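Local coordinates for protein carboxylase (Deinococcus radiodurans, PDB 5H80) that probably carries out the ATP-dependent carboxylation of biotin, as the biotin carboxylase domain of a single-chain bacterial carboxylase, at residues V59-P64 with V79-R84; A87-G92 with Y111-E116; G389-F394 with T406-G411; S52-Q57 with Q340-A345. One frame throughout, in Å; residues are numbered along the deposited sequence.

Contact 1 (V59-P64 with V79-R84); sequences VAVYAP and VALSGR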
loop_
_atom_site.group_PDB
_atom_site.type_symbol
_atom_site.label_atom_id
_atom_site.label_comp_id
_atom_site.label_asym_id
_atom_site.label_seq_id
_atom_site.Cartn_x
_atom_site.Cartn_y
_atom_site.Cartn_z
ATOM N N VAL A 59 24.789 -4.517 1.582
ATOM C CA VAL A 59 25.495 -5.765 1.833
ATOM C C VAL A 59 24.724 -6.501 2.939
ATOM O O VAL A 59 24.653 -6.032 4.037
ATOM C CB VAL A 59 26.988 -5.469 2.191
ATOM C CG1 VAL A 59 27.690 -6.804 2.527
ATOM C CG2 VAL A 59 27.684 -4.552 1.125
ATOM N N ALA A 60 24.189 -7.657 2.631
ATOM C CA ALA A 60 23.502 -8.552 3.590
ATOM C C ALA A 60 24.506 -9.581 4.129
ATOM O O ALA A 60 25.638 -9.754 3.530
ATOM C CB ALA A 60 22.290 -9.192 2.915
ATOM N N VAL A 61 24.144 -10.188 5.254
ATOM C CA VAL A 61 24.889 -11.306 5.802
ATOM C C VAL A 61 23.843 -12.415 6.066
ATOM O O VAL A 61 22.624 -12.172 6.382
ATOM C CB VAL A 61 25.711 -10.968 7.083
ATOM C CG1 VAL A 61 26.915 -10.044 6.801
ATOM C CG2 VAL A 61 24.830 -10.386 8.223
ATOM N N TYR A 62 24.267 -13.653 5.992
ATOM C CA TYR A 62 23.444 -14.778 6.273
ATOM C C TYR A 62 24.194 -15.961 6.871
ATOM O O TYR A 62 25.396 -16.168 6.573
ATOM C CB TYR A 62 22.618 -15.291 5.037
ATOM C CG TYR A 62 23.477 -15.717 3.879
ATOM C CD1 TYR A 62 23.629 -17.057 3.615
ATOM C CD2 TYR A 62 24.230 -14.800 3.054
ATOM C CE1 TYR A 62 24.493 -17.507 2.646
ATOM C CE2 TYR A 62 25.067 -15.272 1.988
ATOM C CZ TYR A 62 25.150 -16.632 1.809
ATOM O OH TYR A 62 25.965 -17.157 0.857
ATOM N N ALA A 63 23.509 -16.653 7.736
ATOM C CA ALA A 63 23.944 -17.958 8.248
ATOM C C ALA A 63 23.390 -19.014 7.329
ATOM O O ALA A 63 22.317 -18.821 6.719
ATOM C CB ALA A 63 23.394 -18.145 9.645
ATOM N N PRO A 64 24.105 -20.171 7.131
ATOM C CA PRO A 64 23.520 -21.144 6.246
ATOM C C PRO A 64 22.069 -21.666 6.432
ATOM O O PRO A 64 21.319 -21.880 5.457
ATOM C CB PRO A 64 24.565 -22.341 6.290
ATOM C CG PRO A 64 25.808 -21.761 6.898
ATOM C CD PRO A 64 25.312 -20.692 7.831
ATOM N N VAL A 79 26.839 -11.794 1.945
ATOM C CA VAL A 79 28.112 -12.339 2.471
ATOM C C VAL A 79 27.843 -13.446 3.528
ATOM O O VAL A 79 27.160 -13.236 4.546
ATOM C CB VAL A 79 28.972 -11.220 3.036
ATOM C CG1 VAL A 79 30.249 -11.793 3.683
ATOM C CG2 VAL A 79 29.334 -10.259 1.910
ATOM N N ALA A 80 28.276 -14.667 3.257
ATOM C CA ALA A 80 28.014 -15.783 4.228
ATOM C C ALA A 80 28.776 -15.598 5.544
ATOM O O ALA A 80 29.972 -15.300 5.479
ATOM C CB ALA A 80 28.426 -17.117 3.567
ATOM N N LEU A 81 28.125 -15.867 6.683
ATOM C CA LEU A 81 28.764 -15.768 8.018
ATOM C C LEU A 81 29.325 -17.196 8.271
ATOM O O LEU A 81 28.705 -18.173 7.951
ATOM C CB LEU A 81 27.746 -15.421 9.119
ATOM C CG LEU A 81 27.235 -13.978 9.023
ATOM C CD1 LEU A 81 25.898 -13.772 9.717
ATOM C CD2 LEU A 81 28.316 -13.003 9.448
ATOM N N SER A 82 30.475 -17.237 8.949
ATOM C CA SER A 82 31.087 -18.520 9.380
ATOM C C SER A 82 30.530 -19.028 10.697
ATOM O O SER A 82 30.794 -20.158 11.099
ATOM C CB SER A 82 32.581 -18.312 9.521
ATOM O OG SER A 82 32.799 -17.413 10.612
ATOM N N GLY A 83 29.793 -18.186 11.400
ATOM C CA GLY A 83 29.106 -18.608 12.599
ATOM C C GLY A 83 27.941 -19.507 12.226
ATOM O O GLY A 83 27.719 -19.824 11.054
ATOM N N ARG A 84 27.169 -19.906 13.221
ATOM C CA ARG A 84 26.103 -20.882 12.989
ATOM C C ARG A 84 24.701 -20.297 13.126
ATOM O O ARG A 84 23.938 -20.256 12.156
ATOM C CB ARG A 84 26.264 -22.110 13.911
ATOM C CG ARG A 84 27.254 -23.161 13.369
ATOM C CD ARG A 84 27.422 -24.324 14.339
ATOM N NE ARG A 84 28.629 -25.098 14.030
ATOM C CZ ARG A 84 29.384 -25.763 14.912
ATOM N NH1 ARG A 84 30.455 -26.418 14.472
ATOM N NH2 ARG A 84 29.097 -25.789 16.219
HETATM O O HOH W 1 26.856 -18.565 6.063
#

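Contact 2 (A87-G92 with Y111-E116); sequences AAYLDG and YGFLSE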
loop_
_atom_site.group_PDB
_atom_site.type_symbol
_atom_site.label_atom_id
_atom_site.label_comp_id
_atom_site.label_asym_id
_atom_site.label_seq_id
_atom_site.Cartn_x
_atom_site.Cartn_y
_atom_site.Cartn_z
ATOM N N ALA A 87 23.514 -16.732 17.063
ATOM C CA ALA A 87 24.943 -16.414 17.347
ATOM C C ALA A 87 25.794 -15.782 16.208
ATOM O O ALA A 87 26.637 -14.964 16.463
ATOM C CB ALA A 87 25.680 -17.683 17.804
ATOM N N ALA A 88 25.622 -16.268 15.002
ATOM C CA ALA A 88 26.386 -15.810 13.842
ATOM C C ALA A 88 26.116 -14.329 13.588
ATOM O O ALA A 88 27.053 -13.583 13.204
ATOM C CB ALA A 88 25.980 -16.598 12.604
ATOM N N TYR A 89 24.837 -13.938 13.743
ATOM C CA TYR A 89 24.399 -12.505 13.567
ATOM C C TYR A 89 24.742 -11.591 14.750
ATOM O O TYR A 89 24.812 -10.378 14.578
ATOM C CB TYR A 89 22.890 -12.451 13.248
ATOM C CG TYR A 89 22.430 -13.192 11.982
ATOM C CD1 TYR A 89 22.330 -12.514 10.778
ATOM C CD2 TYR A 89 22.006 -14.477 12.011
ATOM C CE1 TYR A 89 21.976 -13.183 9.658
ATOM C CE2 TYR A 89 21.585 -15.141 10.866
ATOM C CZ TYR A 89 21.483 -14.403 9.696
ATOM O OH TYR A 89 21.099 -14.996 8.542
ATOM N N LEU A 90 25.126 -12.174 15.891
ATOM C CA LEU A 90 25.512 -11.461 17.090
ATOM C C LEU A 90 27.075 -11.378 17.209
ATOM O O LEU A 90 27.621 -10.771 18.156
ATOM C CB LEU A 90 24.932 -12.195 18.313
ATOM C CG LEU A 90 23.412 -12.263 18.403
ATOM C CD1 LEU A 90 22.886 -13.319 19.397
ATOM C CD2 LEU A 90 22.931 -10.854 18.661
ATOM N N ASP A 91 27.813 -11.970 16.262
ATOM C CA ASP A 91 29.275 -11.872 16.390
ATOM C C ASP A 91 29.739 -10.512 15.862
ATOM O O ASP A 91 30.034 -10.343 14.718
ATOM C CB ASP A 91 29.953 -13.139 15.819
ATOM C CG ASP A 91 31.474 -13.125 15.977
ATOM O OD1 ASP A 91 32.107 -12.060 16.231
ATOM O OD2 ASP A 91 32.037 -14.209 15.710
ATOM N N GLY A 92 29.787 -9.547 16.769
ATOM C CA GLY A 92 30.196 -8.204 16.419
ATOM C C GLY A 92 31.487 -8.121 15.647
ATOM O O GLY A 92 31.548 -7.409 14.634
ATOM N N TYR A 111 16.442 -4.247 14.195
ATOM C CA TYR A 111 16.008 -4.295 15.588
ATOM C C TYR A 111 16.304 -5.699 16.055
ATOM O O TYR A 111 16.429 -6.689 15.239
ATOM C CB TYR A 111 14.522 -3.878 15.794
ATOM C CG TYR A 111 13.567 -4.177 14.606
ATOM C CD1 TYR A 111 13.194 -5.421 14.319
ATOM C CD2 TYR A 111 13.059 -3.166 13.853
ATOM C CE1 TYR A 111 12.325 -5.687 13.253
ATOM C CE2 TYR A 111 12.182 -3.395 12.811
ATOM C CZ TYR A 111 11.850 -4.685 12.532
ATOM O OH TYR A 111 11.049 -4.859 11.437
ATOM N N GLY A 112 16.472 -5.788 17.368
ATOM C CA GLY A 112 17.010 -6.981 17.959
ATOM C C GLY A 112 18.493 -7.023 17.702
ATOM O O GLY A 112 19.149 -5.989 17.226
ATOM N N PHE A 113 19.033 -8.246 17.910
ATOM C CA PHE A 113 20.482 -8.491 17.605
ATOM C C PHE A 113 21.311 -7.370 18.359
ATOM O O PHE A 113 21.072 -7.115 19.566
ATOM C CB PHE A 113 20.629 -8.643 16.067
ATOM C CG PHE A 113 19.928 -9.912 15.511
ATOM C CD1 PHE A 113 20.598 -11.152 15.472
ATOM C CD2 PHE A 113 18.567 -9.918 15.193
ATOM C CE1 PHE A 113 19.945 -12.318 15.067
ATOM C CE2 PHE A 113 17.911 -11.085 14.767
ATOM C CZ PHE A 113 18.618 -12.273 14.667
ATOM N N LEU A 114 22.056 -6.571 17.615
ATOM C CA LEU A 114 23.029 -5.616 18.197
ATOM C C LEU A 114 22.538 -4.184 18.126
ATOM O O LEU A 114 23.280 -3.239 18.368
ATOM C CB LEU A 114 24.360 -5.790 17.430
ATOM C CG LEU A 114 25.003 -7.175 17.547
ATOM C CD1 LEU A 114 26.286 -7.273 16.745
ATOM C CD2 LEU A 114 25.240 -7.607 18.992
ATOM N N SER A 115 21.225 -3.980 17.835
ATOM C CA SER A 115 20.721 -2.610 17.780
ATOM C C SER A 115 20.749 -1.757 19.041
ATOM O O SER A 115 20.639 -0.566 18.928
ATOM C CB SER A 115 19.293 -2.528 17.237
ATOM O OG SER A 115 18.412 -3.367 17.956
ATOM N N GLU A 116 20.883 -2.356 20.227
ATOM C CA GLU A 116 20.925 -1.610 21.414
ATOM C C GLU A 116 22.248 -1.733 22.082
ATOM O O GLU A 116 22.412 -1.182 23.114
ATOM C CB GLU A 116 19.808 -2.146 22.347
ATOM C CG GLU A 116 18.413 -1.855 21.770
ATOM C CD GLU A 116 17.302 -2.116 22.783
ATOM O OE1 GLU A 116 17.575 -2.490 23.978
ATOM O OE2 GLU A 116 16.130 -1.918 22.399
#

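Contact 3 (G389-F394 with T406-G411); sequences GQVQTF and TFVTTG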
loop_
_atom_site.group_PDB
_atom_site.type_symbol
_atom_site.label_atom_id
_atom_site.label_comp_id
_atom_site.label_asym_id
_atom_site.label_seq_id
_atom_site.Cartn_x
_atom_site.Cartn_y
_atom_site.Cartn_z
ATOM N N GLY A 389 8.375 -27.691 9.640
ATOM C CA GLY A 389 7.871 -27.920 8.328
ATOM C C GLY A 389 8.490 -26.986 7.367
ATOM O O GLY A 389 9.150 -26.016 7.756
ATOM N N GLN A 390 8.291 -27.299 6.105
ATOM C CA GLN A 390 8.772 -26.474 4.996
ATOM C C GLN A 390 7.528 -25.816 4.448
ATOM O O GLN A 390 6.484 -26.448 4.362
ATOM C CB GLN A 390 9.416 -27.364 3.946
ATOM C CG GLN A 390 9.621 -26.741 2.569
ATOM C CD GLN A 390 10.366 -27.721 1.734
ATOM O OE1 GLN A 390 9.971 -28.891 1.701
ATOM N NE2 GLN A 390 11.471 -27.307 1.143
ATOM N N VAL A 391 7.649 -24.529 4.124
ATOM C CA VAL A 391 6.572 -23.781 3.578
ATOM C C VAL A 391 6.222 -24.168 2.162
ATOM O O VAL A 391 7.035 -24.045 1.241
ATOM C CB VAL A 391 6.878 -22.277 3.708
ATOM C CG1 VAL A 391 5.926 -21.472 2.852
ATOM C CG2 VAL A 391 6.828 -21.937 5.204
ATOM N N GLN A 392 4.992 -24.683 1.988
ATOM C CA GLN A 392 4.570 -25.229 0.694
ATOM C C GLN A 392 3.745 -24.363 -0.198
ATOM O O GLN A 392 3.861 -24.447 -1.433
ATOM C CB GLN A 392 3.850 -26.610 0.897
ATOM C CG GLN A 392 4.877 -27.706 1.142
ATOM C CD GLN A 392 4.420 -28.853 2.008
ATOM O OE1 GLN A 392 3.244 -28.984 2.361
ATOM N NE2 GLN A 392 5.370 -29.698 2.373
ATOM N N THR A 393 2.914 -23.551 0.427
ATOM C CA THR A 393 2.086 -22.594 -0.222
ATOM C C THR A 393 2.197 -21.361 0.689
ATOM O O THR A 393 2.178 -21.463 1.940
ATOM C CB THR A 393 0.621 -23.066 -0.317
ATOM O OG1 THR A 393 0.601 -24.343 -0.959
ATOM C CG2 THR A 393 -0.217 -22.108 -1.114
ATOM N N PHE A 394 2.402 -20.258 0.029
ATOM C CA PHE A 394 2.564 -18.974 0.725
ATOM C C PHE A 394 2.175 -17.848 -0.216
ATOM O O PHE A 394 2.914 -17.515 -1.100
ATOM C CB PHE A 394 4.034 -18.829 1.197
ATOM C CG PHE A 394 4.225 -17.750 2.224
ATOM C CD1 PHE A 394 3.931 -17.970 3.578
ATOM C CD2 PHE A 394 4.670 -16.482 1.836
ATOM C CE1 PHE A 394 4.135 -16.977 4.525
ATOM C CE2 PHE A 394 4.843 -15.453 2.789
ATOM C CZ PHE A 394 4.595 -15.728 4.136
ATOM N N THR A 406 7.561 -9.270 4.558
ATOM C CA THR A 406 8.002 -10.656 4.829
ATOM C C THR A 406 9.438 -10.845 4.205
ATOM O O THR A 406 9.979 -10.026 3.508
ATOM C CB THR A 406 6.950 -11.677 4.328
ATOM O OG1 THR A 406 7.205 -13.069 4.725
ATOM C CG2 THR A 406 6.788 -11.588 2.818
ATOM N N PHE A 407 9.943 -12.049 4.512
ATOM C CA PHE A 407 11.143 -12.668 4.023
ATOM C C PHE A 407 10.911 -14.090 3.410
ATOM O O PHE A 407 11.809 -14.672 2.806
ATOM C CB PHE A 407 12.180 -12.729 5.160
ATOM C CG PHE A 407 11.822 -13.717 6.133
ATOM C CD1 PHE A 407 12.511 -14.991 6.185
ATOM C CD2 PHE A 407 10.869 -13.477 7.081
ATOM C CE1 PHE A 407 12.124 -15.939 7.124
ATOM C CE2 PHE A 407 10.547 -14.393 8.031
ATOM C CZ PHE A 407 11.129 -15.634 8.059
ATOM N N VAL A 408 9.699 -14.582 3.534
ATOM C CA VAL A 408 9.240 -16.017 3.298
ATOM C C VAL A 408 8.921 -16.134 1.804
ATOM O O VAL A 408 8.300 -15.255 1.176
ATOM C CB VAL A 408 8.126 -16.502 4.232
ATOM C CG1 VAL A 408 7.742 -17.944 3.910
ATOM C CG2 VAL A 408 8.571 -16.401 5.689
ATOM N N THR A 409 9.472 -17.168 1.154
ATOM C CA THR A 409 8.928 -17.569 -0.155
ATOM C C THR A 409 8.682 -19.079 -0.139
ATOM O O THR A 409 9.079 -19.797 0.818
ATOM C CB THR A 409 9.821 -17.239 -1.347
ATOM O OG1 THR A 409 11.119 -17.810 -1.129
ATOM C CG2 THR A 409 9.940 -15.723 -1.565
ATOM N N THR A 410 8.054 -19.564 -1.217
ATOM C CA THR A 410 7.711 -20.991 -1.296
ATOM C C THR A 410 8.968 -21.869 -1.216
ATOM O O THR A 410 10.001 -21.582 -1.862
ATOM C CB THR A 410 6.856 -21.248 -2.547
ATOM O OG1 THR A 410 5.695 -20.418 -2.466
ATOM C CG2 THR A 410 6.411 -22.683 -2.617
ATOM N N GLY A 411 8.881 -22.884 -0.363
ATOM C CA GLY A 411 9.911 -23.875 -0.195
ATOM C C GLY A 411 10.886 -23.531 0.873
ATOM O O GLY A 411 11.877 -24.230 1.014
HETATM O O HOH W 2 5.834 -17.208 -1.582
HETATM O O HOH W 3 2.584 -20.601 -2.697
#

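Contact 4 (S52-Q57 with Q340-A345); sequences SALGWQ and QLRLAA. With EDO (1,2-ethanediol), chain E.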
loop_
_atom_site.group_PDB
_atom_site.type_symbol
_atom_site.label_atom_id
_atom_site.label_comp_id
_atom_site.label_asym_id
_atom_site.label_seq_id
_atom_site.Cartn_x
_atom_site.Cartn_y
_atom_site.Cartn_z
ATOM N N SER A 52 17.760 0.790 -1.435
ATOM C CA SER A 52 17.508 0.856 -2.908
ATOM C C SER A 52 16.770 2.123 -3.258
ATOM O O SER A 52 17.148 2.804 -4.274
ATOM C CB SER A 52 16.800 -0.349 -3.470
ATOM O OG SER A 52 17.603 -1.572 -3.466
ATOM N N ALA A 53 15.737 2.461 -2.473
ATOM C CA ALA A 53 14.999 3.751 -2.685
ATOM C C ALA A 53 15.942 4.977 -2.667
ATOM O O ALA A 53 15.778 5.973 -3.402
ATOM C CB ALA A 53 13.889 3.936 -1.718
ATOM N N LEU A 54 16.986 4.975 -1.813
ATOM C CA LEU A 54 17.948 6.040 -1.780
ATOM C C LEU A 54 19.047 6.064 -2.892
ATOM O O LEU A 54 19.813 7.021 -2.949
ATOM C CB LEU A 54 18.589 6.005 -0.375
ATOM C CG LEU A 54 17.644 6.283 0.804
ATOM C CD1 LEU A 54 18.402 6.032 2.143
ATOM C CD2 LEU A 54 17.193 7.750 0.708
ATOM N N GLY A 55 19.111 4.998 -3.684
ATOM C CA GLY A 55 20.162 4.762 -4.655
ATOM C C GLY A 55 21.509 4.358 -4.049
ATOM O O GLY A 55 22.593 4.587 -4.663
ATOM N N TRP A 56 21.482 3.840 -2.810
ATOM C CA TRP A 56 22.629 3.309 -2.148
ATOM C C TRP A 56 22.735 1.828 -2.370
ATOM O O TRP A 56 21.921 1.226 -3.079
ATOM C CB TRP A 56 22.532 3.616 -0.650
ATOM C CG TRP A 56 22.346 5.160 -0.264
ATOM C CD1 TRP A 56 22.314 6.283 -1.106
ATOM C CD2 TRP A 56 22.263 5.673 1.036
ATOM N NE1 TRP A 56 22.173 7.456 -0.369
ATOM C CE2 TRP A 56 22.086 7.103 0.949
ATOM C CE3 TRP A 56 22.275 5.085 2.301
ATOM C CZ2 TRP A 56 21.994 7.893 2.059
ATOM C CZ3 TRP A 56 22.140 5.860 3.407
ATOM C CH2 TRP A 56 22.048 7.278 3.319
ATOM N N GLN A 57 23.830 1.262 -1.865
ATOM C CA GLN A 57 24.068 -0.161 -1.985
ATOM C C GLN A 57 23.982 -0.892 -0.704
ATOM O O GLN A 57 24.311 -0.318 0.300
ATOM C CB GLN A 57 25.440 -0.444 -2.639
ATOM C CG GLN A 57 25.482 0.069 -4.075
ATOM C CD GLN A 57 26.875 0.056 -4.601
ATOM O OE1 GLN A 57 27.864 0.018 -3.827
ATOM N NE2 GLN A 57 26.981 0.090 -5.912
ATOM N N GLN A 340 15.387 7.386 8.487
ATOM C CA GLN A 340 16.350 6.892 9.475
ATOM C C GLN A 340 17.808 6.833 8.904
ATOM O O GLN A 340 18.733 7.443 9.520
ATOM C CB GLN A 340 15.950 5.551 9.953
ATOM C CG GLN A 340 16.808 4.999 11.123
ATOM C CD GLN A 340 16.537 3.532 11.364
ATOM O OE1 GLN A 340 16.073 2.768 10.503
ATOM N NE2 GLN A 340 16.776 3.109 12.634
ATOM N N LEU A 341 17.971 6.284 7.728
ATOM C CA LEU A 341 19.224 6.185 7.000
ATOM C C LEU A 341 19.822 7.574 6.703
ATOM O O LEU A 341 21.010 7.805 6.923
ATOM C CB LEU A 341 19.054 5.428 5.704
ATOM C CG LEU A 341 18.892 3.875 5.819
ATOM C CD1 LEU A 341 18.199 3.257 4.570
ATOM C CD2 LEU A 341 20.339 3.327 6.058
ATOM N N ARG A 342 19.007 8.501 6.203
ATOM C CA ARG A 342 19.406 9.835 5.896
ATOM C C ARG A 342 19.782 10.636 7.149
ATOM O O ARG A 342 20.778 11.423 7.078
ATOM C CB ARG A 342 18.439 10.603 4.965
ATOM C CG ARG A 342 18.174 9.850 3.634
ATOM C CD ARG A 342 17.085 10.566 2.881
ATOM N NE ARG A 342 17.480 11.892 2.455
ATOM C CZ ARG A 342 16.982 12.534 1.401
ATOM N NH1 ARG A 342 17.489 13.704 1.077
ATOM N NH2 ARG A 342 15.954 12.050 0.672
ATOM N N LEU A 343 19.016 10.482 8.229
ATOM C CA LEU A 343 19.353 11.069 9.508
ATOM C C LEU A 343 20.717 10.559 9.979
ATOM O O LEU A 343 21.579 11.421 10.309
ATOM C CB LEU A 343 18.293 10.827 10.527
ATOM C CG LEU A 343 17.048 11.727 10.283
ATOM C CD1 LEU A 343 15.913 11.088 11.073
ATOM C CD2 LEU A 343 17.110 13.259 10.477
ATOM N N ALA A 344 20.931 9.235 9.982
ATOM C CA ALA A 344 22.264 8.679 10.265
ATOM C C ALA A 344 23.428 9.258 9.459
ATOM O O ALA A 344 24.521 9.545 10.048
ATOM C CB ALA A 344 22.268 7.167 10.172
ATOM N N ALA A 345 23.172 9.632 8.183
ATOM C CA ALA A 345 24.174 10.127 7.273
ATOM C C ALA A 345 24.345 11.658 7.364
ATOM O O ALA A 345 25.189 12.191 6.678
ATOM C CB ALA A 345 23.711 9.770 5.856
HETATM C C1 EDO E . 24.655 8.544 -3.668
HETATM O O1 EDO E . 24.603 7.376 -4.500
HETATM C C2 EDO E . 23.198 9.023 -3.516
HETATM O O2 EDO E . 23.150 10.247 -2.759
#

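Contact 1 (V59-P64 with V79-R84)
Val61 pairs with Val79 and Tyr62 with Ala80 as strands 57-62 and 77-80 run parallel, and the bonds zigzag between them. Ala60 O accepts from Val79 N at 2.8 Å, Val79 O from Tyr62 N at a longer 3.3 Å, and Tyr62 O from Leu81 N at 2.7 Å, so Val79 is held to the residues on each side of its partner. Together with helix 70-74 the strands form a beta-alpha-beta unit at the margin of the parallel sheet in the N-terminal region. On one face Val61 meets Leu81, with CD1 of Leu81 3.9 Å from Val61 CB, and helix 92-101 packs on Val61 and Val79; branched aliphatic side chains suit this greasy layer. The other face carries Tyr62. Its CG stands between backbone N and carbonyl carbon (chi1 60°), which swings the ring across the neighbouring strand until Ala80 CA sits 4.0 Å from the ring centroid, a CH-pi contact over one face. Ala80 is small enough to fit beneath, with CB 3.7 Å from Tyr62 CZ. With an alanine in place of Tyr62, Ala80 would probably lose the ring that covers it and helix 70-74 its contact there. Just beyond the last bridge Tyr62 O takes the Leu81 amide and a water together; the water also donates to Leu81 O and thereby links the two segments.

Contact 2 (A87-G92 with Y111-E116)
Phe113 leans its ring against Tyr89 and Leu90. From the backbone outward, Phe113 CB lies 4.1 Å from Leu90 CD2, a methyl that also reaches Phe113 CA at 3.6 Å. CG is anti to the carbonyl carbon (chi1 -66°), which sends the ring up alongside Tyr89, the two side chains pointing the same way. Phe113 CD1 then presses on Tyr89 CB at 3.4 Å, and CE1 is 3.5 Å from the same carbon; the two ring planes are inclined at 68°. A flat, apolar ring suits this place because it can fit beside the stem of Tyr89, whose OH is occupied farther off by the backbone N of Ala63. Phe113 follows Gly112 in a type II' beta turn running to Ser115, in the loop between strand 106-108 and helix 118-126, and it adopts a positive phi (52°). The turn is pinned through Gly112 O, which receives both Ser115 N and, at 2.8 Å, Ser115 OG from the same face of its plane. An alanine in place of Phe113 would keep the backbone contact with Leu90 but would probably leave a gap beside Tyr89 CB. Leu114, next along, enters more deeply: its CD1 is 4.0 Å from Gly92 CA, and CD2 lies equally close to Leu90 CD2. Near this leucine Tyr89 O is buried without a polar partner.

Contact 3 (G389-F394 with T406-G411)
Phe394 and Val408 meet ring to methyl: Val408 CG1 stands over the centre of the Phe394 ring, 3.6 Å from the centroid and only 5° off the normal, a CH-pi contact. Torsions carry the outer group of each away from the backbone N (Phe394 chi1 -164°), and the side chains cross at about a right angle. The ring also meets Phe448 edge-to-face, and Val391 CG1 extends the apolar patch to Val408 CG1 at 4.1 Å. Gly411, at positive phi, is the polar counterpart. Its N donates to Val391 O at 2.7 Å, and its O accepts from Gln390 NE2 at 3.1 Å, the donor standing above the carbonyl plane; the extended glutamine is long enough to reach it. Between these ends Thr410 OG1 bonds a water that accepts from Phe394 N, while its CG2 lies 3.3 Å from Gln392 O. At the far end Thr406 OG1, also bonded to Leu422 O, accepts from Val408 N in an ST turn. A loop leaving strand 402-406 is thus laid against the start of the two-stranded antiparallel pairing of 393-395 with 449-451, where Gln392 and Thr393 form a classic beta bulge opposite Ala451, within the biotin carboxylase C-terminal region.

Contact 4 (S52-Q57 with Q340-A345)
Arg342 NE forms a salt bridge with Glu347 OE1 while the arginine's aliphatic stem packs on Leu54. CG and CD lie on Leu54 CD2, with CD 3.6 Å from that methyl, and the bend at chi3 (65°) turns NE off that line to meet the carboxylate. The other methyl, Leu54 CD1, sits over one face of the Trp56 indole, toward the rim, and also 3.7 Å from Leu341 CB, which leaves the leucine wedged between ring and helix. Helix 42-53 ends here in a Schellman motif, with Gly55 taking the positive phi (73°) that lets the chain turn toward Trp56 and strand 57-62. The contact therefore joins the biotin carboxylase N-terminal region to the ATP-binding region through the ends of two helices. Trp56 CH2 approaches Leu341 O at 3.8 Å, with the oxygen near the plane of the indole, at its edge. The same corner of the ring touches Ala345 CB at 3.9 Å, and Trp56 CZ3 lies against Leu341 CB; a broad ring suits a place where it must span a helix end. An ethanediol, probably from the crystallisation liquor, lies at the indole edge, its C2 3.7 Å from Trp56 NE1, and its O1 bonds weakly to Gly55 O.

From the N terminus the chain first meets the opening half of contact 4, at the end of helix 42-53, and passes directly into strand 57-62. Contact 1 closes a short loop at 79-84, completing a beta-alpha-beta unit at the sheet margin. Contact 2 follows in series, opening at helix 86-89 and closing at 111-116; it touches contact 1, with Gly83 C against Ala88 CB. Both loops lie within the long one that contact 4 completes only at 340-345, tying the N-terminal region to the ATP-binding region. Contact 3 comes last, a separate local loop in the C-terminal region, its centre about 29 Å from that of contact 4.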